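Local coordinates for protein pectate lyase 47 (Bacillus sp. TS-47, PDB 1VBL) that probably cleaves pectate by calcium-dependent beta-elimination, as a secreted, thermostable lyase of polysaccharide lyase family 1, at residues W315-S321 against E350-E354; I234-F240 against A265-R271; F90-L94 against Y220-F225. All coordinates share one frame; numbering follows the deposited sequence.

Interaction 1: W315-S321 against E350-E354; sequences WGVGVFS and ESMYE
Glu350 reaches over the turn Gly318-Ser321, and its OE2 takes the hydrogen bond of Phe320 N at 3.1 Å with an N-H...O angle of 162°. The amide comes from above the carboxylate, 51° out of its plane, so the flat group lies against the backbone of the turn instead of meeting it head-on. A bend at chi2 (-60°) curls the chain back over the loop, and the methylenes pass alongside Val317, CB lying 3.8 Å from Val317 CG1. The other methyl of that valine, CG2, sits 3.8 Å from Met352 SD. Beyond it the methionine bends at chi3 and brings CE to 4.1 Å from Trp315 CE3, the sulfur chain crossing the indole at about a right angle. Glu354 CG ends the row, 4.0 Å from Trp315 CZ3.

The apolar row of Val317, Met352 and Trp315 is interior packing of the right-handed parallel beta-helix of the pectate lyase family. Strand 315-318 and the start of strand 351-361 belong to different sheets; the axes of these short segments come no closer than 9.0 Å, too far for backbone pairing, so side chains bridge the two sheets.

In the second shell, Gly318 O of the type II turn accepts from both Ser321 N and Ser321 OG. One water donates to Ser321 OG and Ser351 O; another accepts from Ser351 N and lies 2.6 Å from Glu350 OE1. Ser346 OG gives Glu350 OE2 a further partner, Tyr301 OH pairs with Trp315 NE1, and Lys384 forms a salt bridge with Glu354 OE1 while Thr357 OG1 holds OE2.

Interaction 2: I234-F240 against A265-R271; sequences IKNSSDF and ADSGHLR
Asp239 offers both carboxylate oxygens to the segment 265-271, and each is gripped more than once. OD1 receives Arg271 N and, at 3.1 Å, Arg271 NE. OD2 receives Arg271 NH2 at 2.7 Å. It also takes the hydrogen bond of His269 ND1, 2.9 Å away. Arginine and aspartate form a side-on salt bridge through NE and NH2, with their planes only 20° apart. The imidazole instead approaches OD2 from above the carboxylate, its own plane turned 84° away, while the oxygen lies at the ring edge. Phe240 CZ lies over one face of the guanidinium, toward its rim, and Gly268 O over the opposite one, also off-centre; Trp14 adds a cation-pi contact.

At the other end of the loop, Ser237 N donates to Asp266 OD1 (2.7 Å), and Ser237 OG to Ala265 O from above the carbonyl plane. Arg263 pairs with both Asp266 OD1 and Ser237 OG. Leu270 N bonds to Ser238 O, and Leu270 CD2 packs 4.0 Å from Ile234 CG2.

Residues 236-238 turn the chain from strand 232-235, which carries the calcium ligand Asp233, into strand 239-251. With four sound donors on one carboxylate, Asp239 is probably held as an anion, and its rotation is likely to be fixed by bonds both near its plane and above it.

Interaction 3: F90-L94 against Y220-F225; sequences FEAYL and YFGRPF
Phe90 holds CG anti to the backbone N (chi1 -169°), which sends its ring out from helix 90-97 until its edge meets Tyr220. On the opposing hairpin, Tyr220 carries CG anti to the carbonyl carbon (chi1 -66°), which presents a ring face to that edge. The result is a T-shaped pair: the planes stand at 83°, the centroids are 4.9 Å apart, and Phe90 CZ sits over the centre of the tyrosine ring. Leu94 CD2 presses on the same ring, 3.5 Å from Tyr220 CD2. Phe225 completes an aromatic cluster, its CZ 3.8 Å from Phe90 CZ with the rings oblique. An edge of Phe221 faces the helix backbone, CE2 lying 3.2 Å from Leu94 O. Replacing Tyr220 with a serine would probably leave the Phe90 edge without a ring face to meet and open a gap beside Leu94.

A type I' turn from Tyr220 to Arg223 joins the short antiparallel strands 219-220 and 223-224 as a beta-hairpin. Behind it, Trp185 of strand 184-186 meets the rings of Phe221 and Phe225, and Trp175 of strand 174-176 meets Phe221, while on the helix side Tyr93 OH hydrogen-bonds Glu112 of helix 110-126.

How the interactions relate
From the N terminus, helix 90-97 comes first, and interaction 3 closes a loop of 125 residues when the hairpin at 220-225 reaches it. Interaction 2 opens soon after, since strand 232-235 follows strand 223-224, and closes with 24 residues between its segments. Interaction 1 then opens at strand 315-318 and spans 28. The three loops run in series, without nesting or crossing. Interactions 1 and 2 belong to the beta-helix: their centres are about 15 Å apart and their nearest atoms about 6 Å, and they join segments from successive coils of the beta-helix and reach the same sheet. Interaction 3, with its centre about 35 Å from either, instead ties a peripheral helix to a projecting hairpin.

Interaction 1: W315-S321 against E350-E354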
ATOM      1  N   TRP A 315      -2.013 -11.141   8.108  1.00 10.20           N
ATOM      2  CA  TRP A 315      -3.246 -10.462   8.488  1.00 10.60           C
ATOM      3  C   TRP A 315      -3.197  -9.809   9.866  1.00 11.62           C
ATOM      4  O   TRP A 315      -3.104 -10.489  10.892  1.00 12.41           O
ATOM      5  CB  TRP A 315      -4.418 -11.440   8.422  1.00 10.63           C
ATOM      6  CG  TRP A 315      -4.634 -12.019   7.053  1.00 12.18           C
ATOM      7  CD1 TRP A 315      -4.272 -11.462   5.857  1.00 11.42           C
ATOM      8  CD2 TRP A 315      -5.304 -13.246   6.738  1.00 12.18           C
ATOM      9  NE1 TRP A 315      -4.676 -12.269   4.817  1.00 12.65           N
ATOM     10  CE2 TRP A 315      -5.312 -13.370   5.331  1.00 11.89           C
ATOM     11  CE3 TRP A 315      -5.899 -14.251   7.511  1.00 13.00           C
ATOM     12  CZ2 TRP A 315      -5.895 -14.461   4.676  1.00 10.75           C
ATOM     13  CZ3 TRP A 315      -6.479 -15.338   6.861  1.00 13.95           C
ATOM     14  CH2 TRP A 315      -6.472 -15.432   5.455  1.00 12.94           C
ATOM     15  N   GLY A 316      -3.262  -8.481   9.873  1.00 11.12           N
ATOM     16  CA  GLY A 316      -3.234  -7.742  11.119  1.00 12.29           C
ATOM     17  C   GLY A 316      -4.646  -7.425  11.570  1.00 12.77           C
ATOM     18  O   GLY A 316      -5.352  -6.641  10.931  1.00 12.69           O
ATOM     19  N   VAL A 317      -5.063  -8.049  12.667  1.00 11.73           N
ATOM     20  CA  VAL A 317      -6.395  -7.833  13.212  1.00 13.05           C
ATOM     21  C   VAL A 317      -6.312  -6.681  14.211  1.00 14.07           C
ATOM     22  O   VAL A 317      -5.864  -6.858  15.347  1.00 15.20           O
ATOM     23  CB  VAL A 317      -6.916  -9.104  13.917  1.00 12.84           C
ATOM     24  CG1 VAL A 317      -8.282  -8.841  14.537  1.00 13.76           C
ATOM     25  CG2 VAL A 317      -7.005 -10.249  12.917  1.00 14.50           C
ATOM     26  N   GLY A 318      -6.733  -5.500  13.770  1.00 13.49           N
ATOM     27  CA  GLY A 318      -6.693  -4.327  14.621  1.00 12.79           C
ATOM     28  C   GLY A 318      -8.021  -4.034  15.286  1.00 13.05           C
ATOM     29  O   GLY A 318      -8.999  -4.762  15.099  1.00 13.34           O
ATOM     30  N   VAL A 319      -8.059  -2.949  16.052  1.00 12.95           N
ATOM     31  CA  VAL A 319      -9.263  -2.569  16.771  1.00 13.44           C
ATOM     32  C   VAL A 319     -10.506  -2.441  15.905  1.00 13.29           C
ATOM     33  O   VAL A 319     -10.492  -1.798  14.854  1.00 11.98           O
ATOM     34  CB  VAL A 319      -9.059  -1.247  17.545  1.00 15.06           C
ATOM     35  CG1 VAL A 319      -7.991  -1.439  18.618  1.00 14.92           C
ATOM     36  CG2 VAL A 319      -8.666  -0.130  16.583  1.00 15.70           C
ATOM     37  N   PHE A 320     -11.574  -3.081  16.368  1.00 14.08           N
ATOM     38  CA  PHE A 320     -12.871  -3.071  15.711  1.00 15.34           C
ATOM     39  C   PHE A 320     -12.873  -3.533  14.262  1.00 14.27           C
ATOM     40  O   PHE A 320     -13.795  -3.216  13.515  1.00 12.20           O
ATOM     41  CB  PHE A 320     -13.490  -1.673  15.795  1.00 19.11           C
ATOM     42  CG  PHE A 320     -13.525  -1.111  17.186  1.00 21.40           C
ATOM     43  CD1 PHE A 320     -12.569  -0.190  17.601  1.00 21.85           C
ATOM     44  CD2 PHE A 320     -14.491  -1.532  18.094  1.00 24.47           C
ATOM     45  CE1 PHE A 320     -12.574   0.307  18.901  1.00 24.75           C
ATOM     46  CE2 PHE A 320     -14.506  -1.040  19.401  1.00 26.98           C
ATOM     47  CZ  PHE A 320     -13.544  -0.120  19.805  1.00 25.12           C
ATOM     48  N   SER A 321     -11.854  -4.282  13.861  1.00 12.52           N
ATOM     49  CA  SER A 321     -11.792  -4.755  12.486  1.00 12.97           C
ATOM     50  C   SER A 321     -12.824  -5.852  12.247  1.00 12.25           C
ATOM     51  O   SER A 321     -13.215  -6.570  13.171  1.00 13.87           O
ATOM     52  CB  SER A 321     -10.388  -5.277  12.167  1.00 12.08           C
ATOM     53  OG  SER A 321      -9.976  -6.242  13.121  1.00 13.57           O
ATOM     54  N   GLU A 350     -11.580  -9.448  19.348  1.00 22.01           N
ATOM     55  CA  GLU A 350     -12.075  -9.003  18.056  1.00 19.89           C
ATOM     56  C   GLU A 350     -12.715 -10.184  17.345  1.00 20.69           C
ATOM     57  O   GLU A 350     -12.491 -11.340  17.713  1.00 21.55           O
ATOM     58  CB  GLU A 350     -10.935  -8.443  17.205  1.00 18.27           C
ATOM     59  CG  GLU A 350     -10.258  -7.197  17.768  1.00 18.67           C
ATOM     60  CD  GLU A 350     -11.210  -6.023  17.953  1.00 19.39           C
ATOM     61  OE1 GLU A 350     -12.320  -6.046  17.374  1.00 19.96           O
ATOM     62  OE2 GLU A 350     -10.841  -5.070  18.672  1.00 17.88           O
ATOM     63  N   SER A 351     -13.520  -9.896  16.333  1.00 19.92           N
ATOM     64  CA  SER A 351     -14.176 -10.948  15.576  1.00 20.26           C
ATOM     65  C   SER A 351     -13.715 -10.894  14.128  1.00 19.60           C
ATOM     66  O   SER A 351     -13.461  -9.821  13.583  1.00 16.36           O
ATOM     67  CB  SER A 351     -15.698 -10.775  15.614  1.00 23.11           C
ATOM     68  OG  SER A 351     -16.208 -10.914  16.928  1.00 29.42           O
ATOM     69  N   MET A 352     -13.585 -12.059  13.516  1.00 17.81           N
ATOM     70  CA  MET A 352     -13.210 -12.131  12.115  1.00 19.51           C
ATOM     71  C   MET A 352     -13.710 -13.468  11.616  1.00 18.21           C
ATOM     72  O   MET A 352     -13.960 -14.381  12.404  1.00 18.02           O
ATOM     73  CB  MET A 352     -11.687 -12.020  11.922  1.00 20.03           C
ATOM     74  CG  MET A 352     -10.896 -13.321  12.000  1.00 21.38           C
ATOM     75  SD  MET A 352      -9.133 -13.108  11.543  1.00 22.29           S
ATOM     76  CE  MET A 352      -9.180 -13.381   9.780  1.00 22.58           C
ATOM     77  N   TYR A 353     -13.906 -13.575  10.314  1.00 15.64           N
ATOM     78  CA  TYR A 353     -14.334 -14.840   9.767  1.00 14.59           C
ATOM     79  C   TYR A 353     -13.257 -15.260   8.795  1.00 13.89           C
ATOM     80  O   TYR A 353     -12.672 -14.430   8.097  1.00 13.75           O
ATOM     81  CB  TYR A 353     -15.676 -14.733   9.048  1.00 15.88           C
ATOM     82  CG  TYR A 353     -16.200 -16.096   8.679  1.00 16.82           C
ATOM     83  CD1 TYR A 353     -16.556 -17.013   9.669  1.00 18.45           C
ATOM     84  CD2 TYR A 353     -16.281 -16.498   7.351  1.00 18.17           C
ATOM     85  CE1 TYR A 353     -16.974 -18.299   9.342  1.00 18.29           C
ATOM     86  CE2 TYR A 353     -16.696 -17.784   7.011  1.00 19.88           C
ATOM     87  CZ  TYR A 353     -17.040 -18.678   8.012  1.00 19.71           C
ATOM     88  OH  TYR A 353     -17.439 -19.956   7.683  1.00 20.04           O
ATOM     89  N   GLU A 354     -12.986 -16.556   8.764  1.00 14.30           N
ATOM     90  CA  GLU A 354     -11.959 -17.092   7.895  1.00 14.03           C
ATOM     91  C   GLU A 354     -12.355 -18.498   7.489  1.00 14.52           C
ATOM     92  O   GLU A 354     -12.818 -19.284   8.319  1.00 13.97           O
ATOM     93  CB  GLU A 354     -10.624 -17.129   8.638  1.00 15.22           C
ATOM     94  CG  GLU A 354      -9.513 -17.813   7.865  1.00 18.11           C
ATOM     95  CD  GLU A 354      -8.883 -18.952   8.636  1.00 18.58           C
ATOM     96  OE1 GLU A 354      -9.274 -19.180   9.800  1.00 19.44           O
ATOM     97  OE2 GLU A 354      -7.990 -19.621   8.075  1.00 21.43           O
TER
HETATM   98  O   HOH W   1     -11.412  -8.792  12.142  1.00 12.17           O
HETATM   99  O   HOH W   2     -13.923  -7.172  15.680  1.00 16.37           O

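Interaction 2: I234-F240 against A265-R271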
ATOM      1  N   ILE A 234      -4.380   2.961   3.177  1.00 12.81           N
ATOM      2  CA  ILE A 234      -5.742   3.473   3.174  1.00 13.86           C
ATOM      3  C   ILE A 234      -6.076   3.986   4.566  1.00 15.33           C
ATOM      4  O   ILE A 234      -5.999   3.238   5.541  1.00 15.80           O
ATOM      5  CB  ILE A 234      -6.716   2.338   2.788  1.00 13.07           C
ATOM      6  CG1 ILE A 234      -6.327   1.793   1.407  1.00 13.46           C
ATOM      7  CG2 ILE A 234      -8.155   2.835   2.805  1.00 12.83           C
ATOM      8  CD1 ILE A 234      -7.063   0.533   1.004  1.00 13.71           C
ATOM      9  N   LYS A 235      -6.457   5.255   4.666  1.00 16.22           N
ATOM     10  CA  LYS A 235      -6.761   5.819   5.977  1.00 16.79           C
ATOM     11  C   LYS A 235      -7.712   7.007   5.953  1.00 16.32           C
ATOM     12  O   LYS A 235      -8.200   7.426   4.901  1.00 14.44           O
ATOM     13  CB  LYS A 235      -5.462   6.250   6.663  1.00 18.00           C
ATOM     14  CG  LYS A 235      -4.731   7.374   5.941  1.00 21.96           C
ATOM     15  CD  LYS A 235      -3.441   7.765   6.657  1.00 27.54           C
ATOM     16  CE  LYS A 235      -2.749   8.925   5.953  1.00 27.74           C
ATOM     17  NZ  LYS A 235      -1.475   9.325   6.619  1.00 29.65           N
ATOM     18  N   ASN A 236      -7.959   7.538   7.145  1.00 17.22           N
ATOM     19  CA  ASN A 236      -8.818   8.696   7.343  1.00 17.49           C
ATOM     20  C   ASN A 236     -10.166   8.652   6.645  1.00 17.44           C
ATOM     21  O   ASN A 236     -10.447   9.445   5.741  1.00 16.56           O
ATOM     22  CB  ASN A 236      -8.071   9.973   6.952  1.00 19.17           C
ATOM     23  CG  ASN A 236      -6.855  10.219   7.825  1.00 23.27           C
ATOM     24  OD1 ASN A 236      -6.802   9.765   8.966  1.00 27.51           O
ATOM     25  ND2 ASN A 236      -5.881  10.953   7.300  1.00 24.27           N
ATOM     26  N   SER A 237     -10.993   7.708   7.081  1.00 15.49           N
ATOM     27  CA  SER A 237     -12.342   7.542   6.571  1.00 16.73           C
ATOM     28  C   SER A 237     -12.493   7.225   5.090  1.00 15.87           C
ATOM     29  O   SER A 237     -13.549   7.468   4.519  1.00 16.28           O
ATOM     30  CB  SER A 237     -13.174   8.779   6.915  1.00 19.37           C
ATOM     31  OG  SER A 237     -13.085   9.059   8.300  1.00 22.53           O
ATOM     32  N   SER A 238     -11.448   6.697   4.461  1.00 14.34           N
ATOM     33  CA  SER A 238     -11.562   6.317   3.056  1.00 13.63           C
ATOM     34  C   SER A 238     -12.611   5.210   3.059  1.00 13.49           C
ATOM     35  O   SER A 238     -12.846   4.582   4.092  1.00 13.28           O
ATOM     36  CB  SER A 238     -10.228   5.794   2.523  1.00 12.91           C
ATOM     37  OG  SER A 238      -9.285   6.848   2.444  1.00 13.87           O
ATOM     38  N   ASP A 239     -13.244   4.954   1.924  1.00 14.08           N
ATOM     39  CA  ASP A 239     -14.297   3.946   1.914  1.00 15.37           C
ATOM     40  C   ASP A 239     -14.552   3.429   0.505  1.00 14.19           C
ATOM     41  O   ASP A 239     -14.260   4.113  -0.473  1.00 13.87           O
ATOM     42  CB  ASP A 239     -15.577   4.593   2.461  1.00 15.20           C
ATOM     43  CG  ASP A 239     -16.450   3.632   3.244  1.00 16.56           C
ATOM     44  OD1 ASP A 239     -16.065   2.462   3.431  1.00 14.73           O
ATOM     45  OD2 ASP A 239     -17.537   4.066   3.687  1.00 15.91           O
ATOM     46  N   PHE A 240     -15.103   2.221   0.414  1.00 14.49           N
ATOM     47  CA  PHE A 240     -15.446   1.616  -0.872  1.00 13.21           C
ATOM     48  C   PHE A 240     -14.255   1.533  -1.817  1.00 14.29           C
ATOM     49  O   PHE A 240     -14.169   2.254  -2.815  1.00 13.34           O
ATOM     50  CB  PHE A 240     -16.588   2.417  -1.500  1.00 14.78           C
ATOM     51  CG  PHE A 240     -17.769   2.579  -0.583  1.00 16.77           C
ATOM     52  CD1 PHE A 240     -18.296   3.839  -0.312  1.00 18.52           C
ATOM     53  CD2 PHE A 240     -18.332   1.471   0.038  1.00 17.12           C
ATOM     54  CE1 PHE A 240     -19.365   3.993   0.572  1.00 18.59           C
ATOM     55  CE2 PHE A 240     -19.402   1.614   0.925  1.00 19.41           C
ATOM     56  CZ  PHE A 240     -19.917   2.876   1.191  1.00 18.13           C
ATOM     57  N   ALA A 265     -13.544   8.229  13.903  1.00 22.59           N
ATOM     58  CA  ALA A 265     -14.106   8.732  12.656  1.00 22.33           C
ATOM     59  C   ALA A 265     -14.021   7.668  11.561  1.00 22.13           C
ATOM     60  O   ALA A 265     -14.717   7.753  10.545  1.00 22.34           O
ATOM     61  CB  ALA A 265     -13.366   9.993  12.218  1.00 24.49           C
ATOM     62  N   ASP A 266     -13.167   6.667  11.770  1.00 19.74           N
ATOM     63  CA  ASP A 266     -13.011   5.585  10.801  1.00 19.50           C
ATOM     64  C   ASP A 266     -14.103   4.531  10.950  1.00 19.68           C
ATOM     65  O   ASP A 266     -14.352   3.749  10.030  1.00 20.24           O
ATOM     66  CB  ASP A 266     -11.642   4.911  10.944  1.00 16.44           C
ATOM     67  CG  ASP A 266     -10.524   5.730  10.332  1.00 18.07           C
ATOM     68  OD1 ASP A 266     -10.826   6.614   9.506  1.00 17.20           O
ATOM     69  OD2 ASP A 266      -9.344   5.481  10.665  1.00 19.34           O
ATOM     70  N   SER A 267     -14.753   4.508  12.109  1.00 20.87           N
ATOM     71  CA  SER A 267     -15.813   3.539  12.360  1.00 20.08           C
ATOM     72  C   SER A 267     -16.899   3.656  11.294  1.00 20.39           C
ATOM     73  O   SER A 267     -17.353   4.755  10.979  1.00 19.77           O
ATOM     74  CB  SER A 267     -16.421   3.764  13.746  1.00 22.40           C
ATOM     75  OG  SER A 267     -17.373   2.757  14.038  1.00 24.00           O
ATOM     76  N   GLY A 268     -17.308   2.521  10.739  1.00 19.46           N
ATOM     77  CA  GLY A 268     -18.331   2.531   9.711  1.00 19.24           C
ATOM     78  C   GLY A 268     -17.770   2.763   8.319  1.00 18.36           C
ATOM     79  O   GLY A 268     -18.514   2.817   7.341  1.00 18.87           O
ATOM     80  N   HIS A 269     -16.453   2.903   8.223  1.00 17.73           N
ATOM     81  CA  HIS A 269     -15.805   3.125   6.934  1.00 16.58           C
ATOM     82  C   HIS A 269     -14.714   2.092   6.696  1.00 14.62           C
ATOM     83  O   HIS A 269     -14.754   1.001   7.256  1.00 13.73           O
ATOM     84  CB  HIS A 269     -15.206   4.529   6.884  1.00 18.43           C
ATOM     85  CG  HIS A 269     -16.226   5.616   6.984  1.00 22.78           C
ATOM     86  ND1 HIS A 269     -17.155   5.856   5.995  1.00 24.18           N
ATOM     87  CD2 HIS A 269     -16.485   6.508   7.969  1.00 23.74           C
ATOM     88  CE1 HIS A 269     -17.942   6.850   6.366  1.00 26.54           C
ATOM     89  NE2 HIS A 269     -17.555   7.264   7.559  1.00 26.75           N
ATOM     90  N   LEU A 270     -13.739   2.447   5.866  1.00 14.31           N
ATOM     91  CA  LEU A 270     -12.633   1.554   5.552  1.00 13.03           C
ATOM     92  C   LEU A 270     -13.113   0.207   5.014  1.00 13.08           C
ATOM     93  O   LEU A 270     -12.530  -0.837   5.304  1.00 12.81           O
ATOM     94  CB  LEU A 270     -11.756   1.354   6.788  1.00 12.13           C
ATOM     95  CG  LEU A 270     -11.101   2.646   7.300  1.00 13.03           C
ATOM     96  CD1 LEU A 270     -10.283   2.355   8.552  1.00 13.13           C
ATOM     97  CD2 LEU A 270     -10.217   3.240   6.213  1.00 13.88           C
ATOM     98  N   ARG A 271     -14.183   0.241   4.228  1.00 12.20           N
ATOM     99  CA  ARG A 271     -14.715  -0.971   3.621  1.00 12.59           C
ATOM    100  C   ARG A 271     -13.891  -1.223   2.365  1.00 12.11           C
ATOM    101  O   ARG A 271     -14.000  -0.505   1.371  1.00 11.90           O
ATOM    102  CB  ARG A 271     -16.201  -0.786   3.309  1.00 14.32           C
ATOM    103  CG  ARG A 271     -17.052  -0.888   4.572  1.00 15.24           C
ATOM    104  CD  ARG A 271     -18.504  -0.489   4.364  1.00 17.23           C
ATOM    105  NE  ARG A 271     -18.671   0.959   4.266  1.00 17.59           N
ATOM    106  CZ  ARG A 271     -19.831   1.584   4.434  1.00 20.10           C
ATOM    107  NH1 ARG A 271     -20.921   0.884   4.716  1.00 20.84           N
ATOM    108  NH2 ARG A 271     -19.905   2.904   4.311  1.00 18.76           N
TER
HETATM  109  O   HOH W   3      -7.162   6.277   9.475  1.00 13.87           O

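Interaction 3: F90-L94 against Y220-F225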
ATOM      1  N   PHE A  90      23.129  15.533   7.397  1.00 23.69           N
ATOM      2  CA  PHE A  90      22.913  14.166   7.859  1.00 24.03           C
ATOM      3  C   PHE A  90      23.834  13.763   9.005  1.00 23.86           C
ATOM      4  O   PHE A  90      23.371  13.287  10.041  1.00 23.13           O
ATOM      5  CB  PHE A  90      23.083  13.179   6.700  1.00 24.52           C
ATOM      6  CG  PHE A  90      22.623  11.784   7.025  1.00 26.10           C
ATOM      7  CD1 PHE A  90      23.410  10.684   6.698  1.00 26.50           C
ATOM      8  CD2 PHE A  90      21.402  11.570   7.652  1.00 26.24           C
ATOM      9  CE1 PHE A  90      22.986   9.393   6.996  1.00 25.29           C
ATOM     10  CE2 PHE A  90      20.968  10.281   7.952  1.00 26.55           C
ATOM     11  CZ  PHE A  90      21.762   9.191   7.623  1.00 25.25           C
ATOM     12  N   GLU A  91      25.138  13.941   8.816  1.00 24.19           N
ATOM     13  CA  GLU A  91      26.099  13.582   9.853  1.00 26.03           C
ATOM     14  C   GLU A  91      25.798  14.298  11.162  1.00 24.89           C
ATOM     15  O   GLU A  91      25.848  13.694  12.235  1.00 23.51           O
ATOM     16  CB  GLU A  91      27.521  13.919   9.403  1.00 29.46           C
ATOM     17  CG  GLU A  91      28.102  12.941   8.401  1.00 36.05           C
ATOM     18  CD  GLU A  91      29.467  13.372   7.902  1.00 40.11           C
ATOM     19  OE1 GLU A  91      30.344  13.667   8.744  1.00 41.73           O
ATOM     20  OE2 GLU A  91      29.662  13.415   6.668  1.00 43.29           O
ATOM     21  N   ALA A  92      25.486  15.586  11.069  1.00 22.82           N
ATOM     22  CA  ALA A  92      25.175  16.377  12.254  1.00 21.89           C
ATOM     23  C   ALA A  92      23.905  15.849  12.910  1.00 21.28           C
ATOM     24  O   ALA A  92      23.782  15.845  14.135  1.00 21.29           O
ATOM     25  CB  ALA A  92      25.002  17.844  11.874  1.00 21.02           C
ATOM     26  N   TYR A  93      22.961  15.399  12.091  1.00 19.70           N
ATOM     27  CA  TYR A  93      21.709  14.866  12.607  1.00 19.86           C
ATOM     28  C   TYR A  93      21.996  13.566  13.346  1.00 19.22           C
ATOM     29  O   TYR A  93      21.433  13.305  14.408  1.00 17.69           O
ATOM     30  CB  TYR A  93      20.725  14.626  11.457  1.00 18.21           C
ATOM     31  CG  TYR A  93      19.343  14.205  11.905  1.00 18.38           C
ATOM     32  CD1 TYR A  93      19.053  12.868  12.177  1.00 17.51           C
ATOM     33  CD2 TYR A  93      18.323  15.147  12.061  1.00 17.95           C
ATOM     34  CE1 TYR A  93      17.783  12.477  12.592  1.00 17.68           C
ATOM     35  CE2 TYR A  93      17.051  14.767  12.476  1.00 18.37           C
ATOM     36  CZ  TYR A  93      16.789  13.430  12.741  1.00 19.44           C
ATOM     37  OH  TYR A  93      15.535  13.049  13.162  1.00 19.83           O
ATOM     38  N   LEU A  94      22.878  12.752  12.776  1.00 19.27           N
ATOM     39  CA  LEU A  94      23.256  11.485  13.389  1.00 21.12           C
ATOM     40  C   LEU A  94      23.939  11.714  14.735  1.00 21.38           C
ATOM     41  O   LEU A  94      23.634  11.036  15.718  1.00 20.97           O
ATOM     42  CB  LEU A  94      24.193  10.710  12.462  1.00 22.39           C
ATOM     43  CG  LEU A  94      23.581   9.600  11.602  1.00 25.74           C
ATOM     44  CD1 LEU A  94      22.257  10.040  11.021  1.00 25.93           C
ATOM     45  CD2 LEU A  94      24.569   9.223  10.505  1.00 24.33           C
ATOM     46  N   TYR A 220      21.565   2.840  10.705  1.00 25.16           N
ATOM     47  CA  TYR A 220      21.993   3.988  11.494  1.00 24.91           C
ATOM     48  C   TYR A 220      21.349   3.872  12.865  1.00 25.31           C
ATOM     49  O   TYR A 220      20.193   3.458  12.980  1.00 23.84           O
ATOM     50  CB  TYR A 220      21.576   5.305  10.833  1.00 24.53           C
ATOM     51  CG  TYR A 220      22.270   5.564   9.516  1.00 24.97           C
ATOM     52  CD1 TYR A 220      21.630   5.303   8.305  1.00 23.43           C
ATOM     53  CD2 TYR A 220      23.584   6.033   9.482  1.00 23.71           C
ATOM     54  CE1 TYR A 220      22.282   5.506   7.091  1.00 24.99           C
ATOM     55  CE2 TYR A 220      24.246   6.237   8.276  1.00 24.01           C
ATOM     56  CZ  TYR A 220      23.589   5.972   7.084  1.00 25.76           C
ATOM     57  OH  TYR A 220      24.237   6.177   5.888  1.00 26.75           O
ATOM     58  N   PHE A 221      22.098   4.232  13.903  1.00 24.85           N
ATOM     59  CA  PHE A 221      21.592   4.144  15.268  1.00 24.59           C
ATOM     60  C   PHE A 221      21.291   2.685  15.587  1.00 25.23           C
ATOM     61  O   PHE A 221      20.490   2.383  16.470  1.00 26.31           O
ATOM     62  CB  PHE A 221      20.315   4.973  15.427  1.00 23.26           C
ATOM     63  CG  PHE A 221      20.523   6.457  15.288  1.00 21.49           C
ATOM     64  CD1 PHE A 221      19.432   7.317  15.271  1.00 20.71           C
ATOM     65  CD2 PHE A 221      21.804   6.997  15.192  1.00 20.58           C
ATOM     66  CE1 PHE A 221      19.606   8.694  15.160  1.00 21.03           C
ATOM     67  CE2 PHE A 221      21.992   8.372  15.080  1.00 19.89           C
ATOM     68  CZ  PHE A 221      20.890   9.224  15.065  1.00 20.28           C
ATOM     69  N   GLY A 222      21.935   1.781  14.855  1.00 25.90           N
ATOM     70  CA  GLY A 222      21.721   0.363  15.079  1.00 26.83           C
ATOM     71  C   GLY A 222      20.354  -0.120  14.628  1.00 27.92           C
ATOM     72  O   GLY A 222      19.909  -1.193  15.037  1.00 28.09           O
ATOM     73  N   ARG A 223      19.685   0.674  13.792  1.00 27.41           N
ATOM     74  CA  ARG A 223      18.366   0.318  13.279  1.00 26.70           C
ATOM     75  C   ARG A 223      18.356   0.420  11.754  1.00 25.60           C
ATOM     76  O   ARG A 223      19.054   1.251  11.174  1.00 25.19           O
ATOM     77  CB  ARG A 223      17.292   1.257  13.846  1.00 27.58           C
ATOM     78  CG  ARG A 223      17.274   1.381  15.364  1.00 29.33           C
ATOM     79  CD  ARG A 223      17.152   0.025  16.027  1.00 31.46           C
ATOM     80  NE  ARG A 223      15.967  -0.698  15.582  1.00 31.87           N
ATOM     81  CZ  ARG A 223      15.948  -2.004  15.338  1.00 33.36           C
ATOM     82  NH1 ARG A 223      17.052  -2.724  15.497  1.00 32.48           N
ATOM     83  NH2 ARG A 223      14.829  -2.591  14.935  1.00 31.48           N
ATOM     84  N   PRO A 224      17.570  -0.434  11.082  1.00 23.92           N
ATOM     85  CA  PRO A 224      17.530  -0.359   9.620  1.00 22.55           C
ATOM     86  C   PRO A 224      17.043   1.019   9.175  1.00 20.67           C
ATOM     87  O   PRO A 224      16.083   1.556   9.727  1.00 19.81           O
ATOM     88  CB  PRO A 224      16.567  -1.486   9.238  1.00 23.70           C
ATOM     89  CG  PRO A 224      15.685  -1.613  10.448  1.00 26.34           C
ATOM     90  CD  PRO A 224      16.662  -1.477  11.587  1.00 24.75           C
ATOM     91  N   PHE A 225      17.722   1.591   8.186  1.00 18.55           N
ATOM     92  CA  PHE A 225      17.372   2.911   7.678  1.00 17.70           C
ATOM     93  C   PHE A 225      16.164   2.775   6.754  1.00 18.08           C
ATOM     94  O   PHE A 225      16.300   2.695   5.532  1.00 17.33           O
ATOM     95  CB  PHE A 225      18.567   3.504   6.928  1.00 16.09           C
ATOM     96  CG  PHE A 225      18.499   4.990   6.757  1.00 15.41           C
ATOM     97  CD1 PHE A 225      18.235   5.820   7.846  1.00 14.80           C
ATOM     98  CD2 PHE A 225      18.719   5.569   5.512  1.00 14.21           C
ATOM     99  CE1 PHE A 225      18.190   7.206   7.696  1.00 14.08           C
ATOM    100  CE2 PHE A 225      18.675   6.951   5.353  1.00 14.34           C
ATOM    101  CZ  PHE A 225      18.410   7.770   6.449  1.00 14.56           C
TER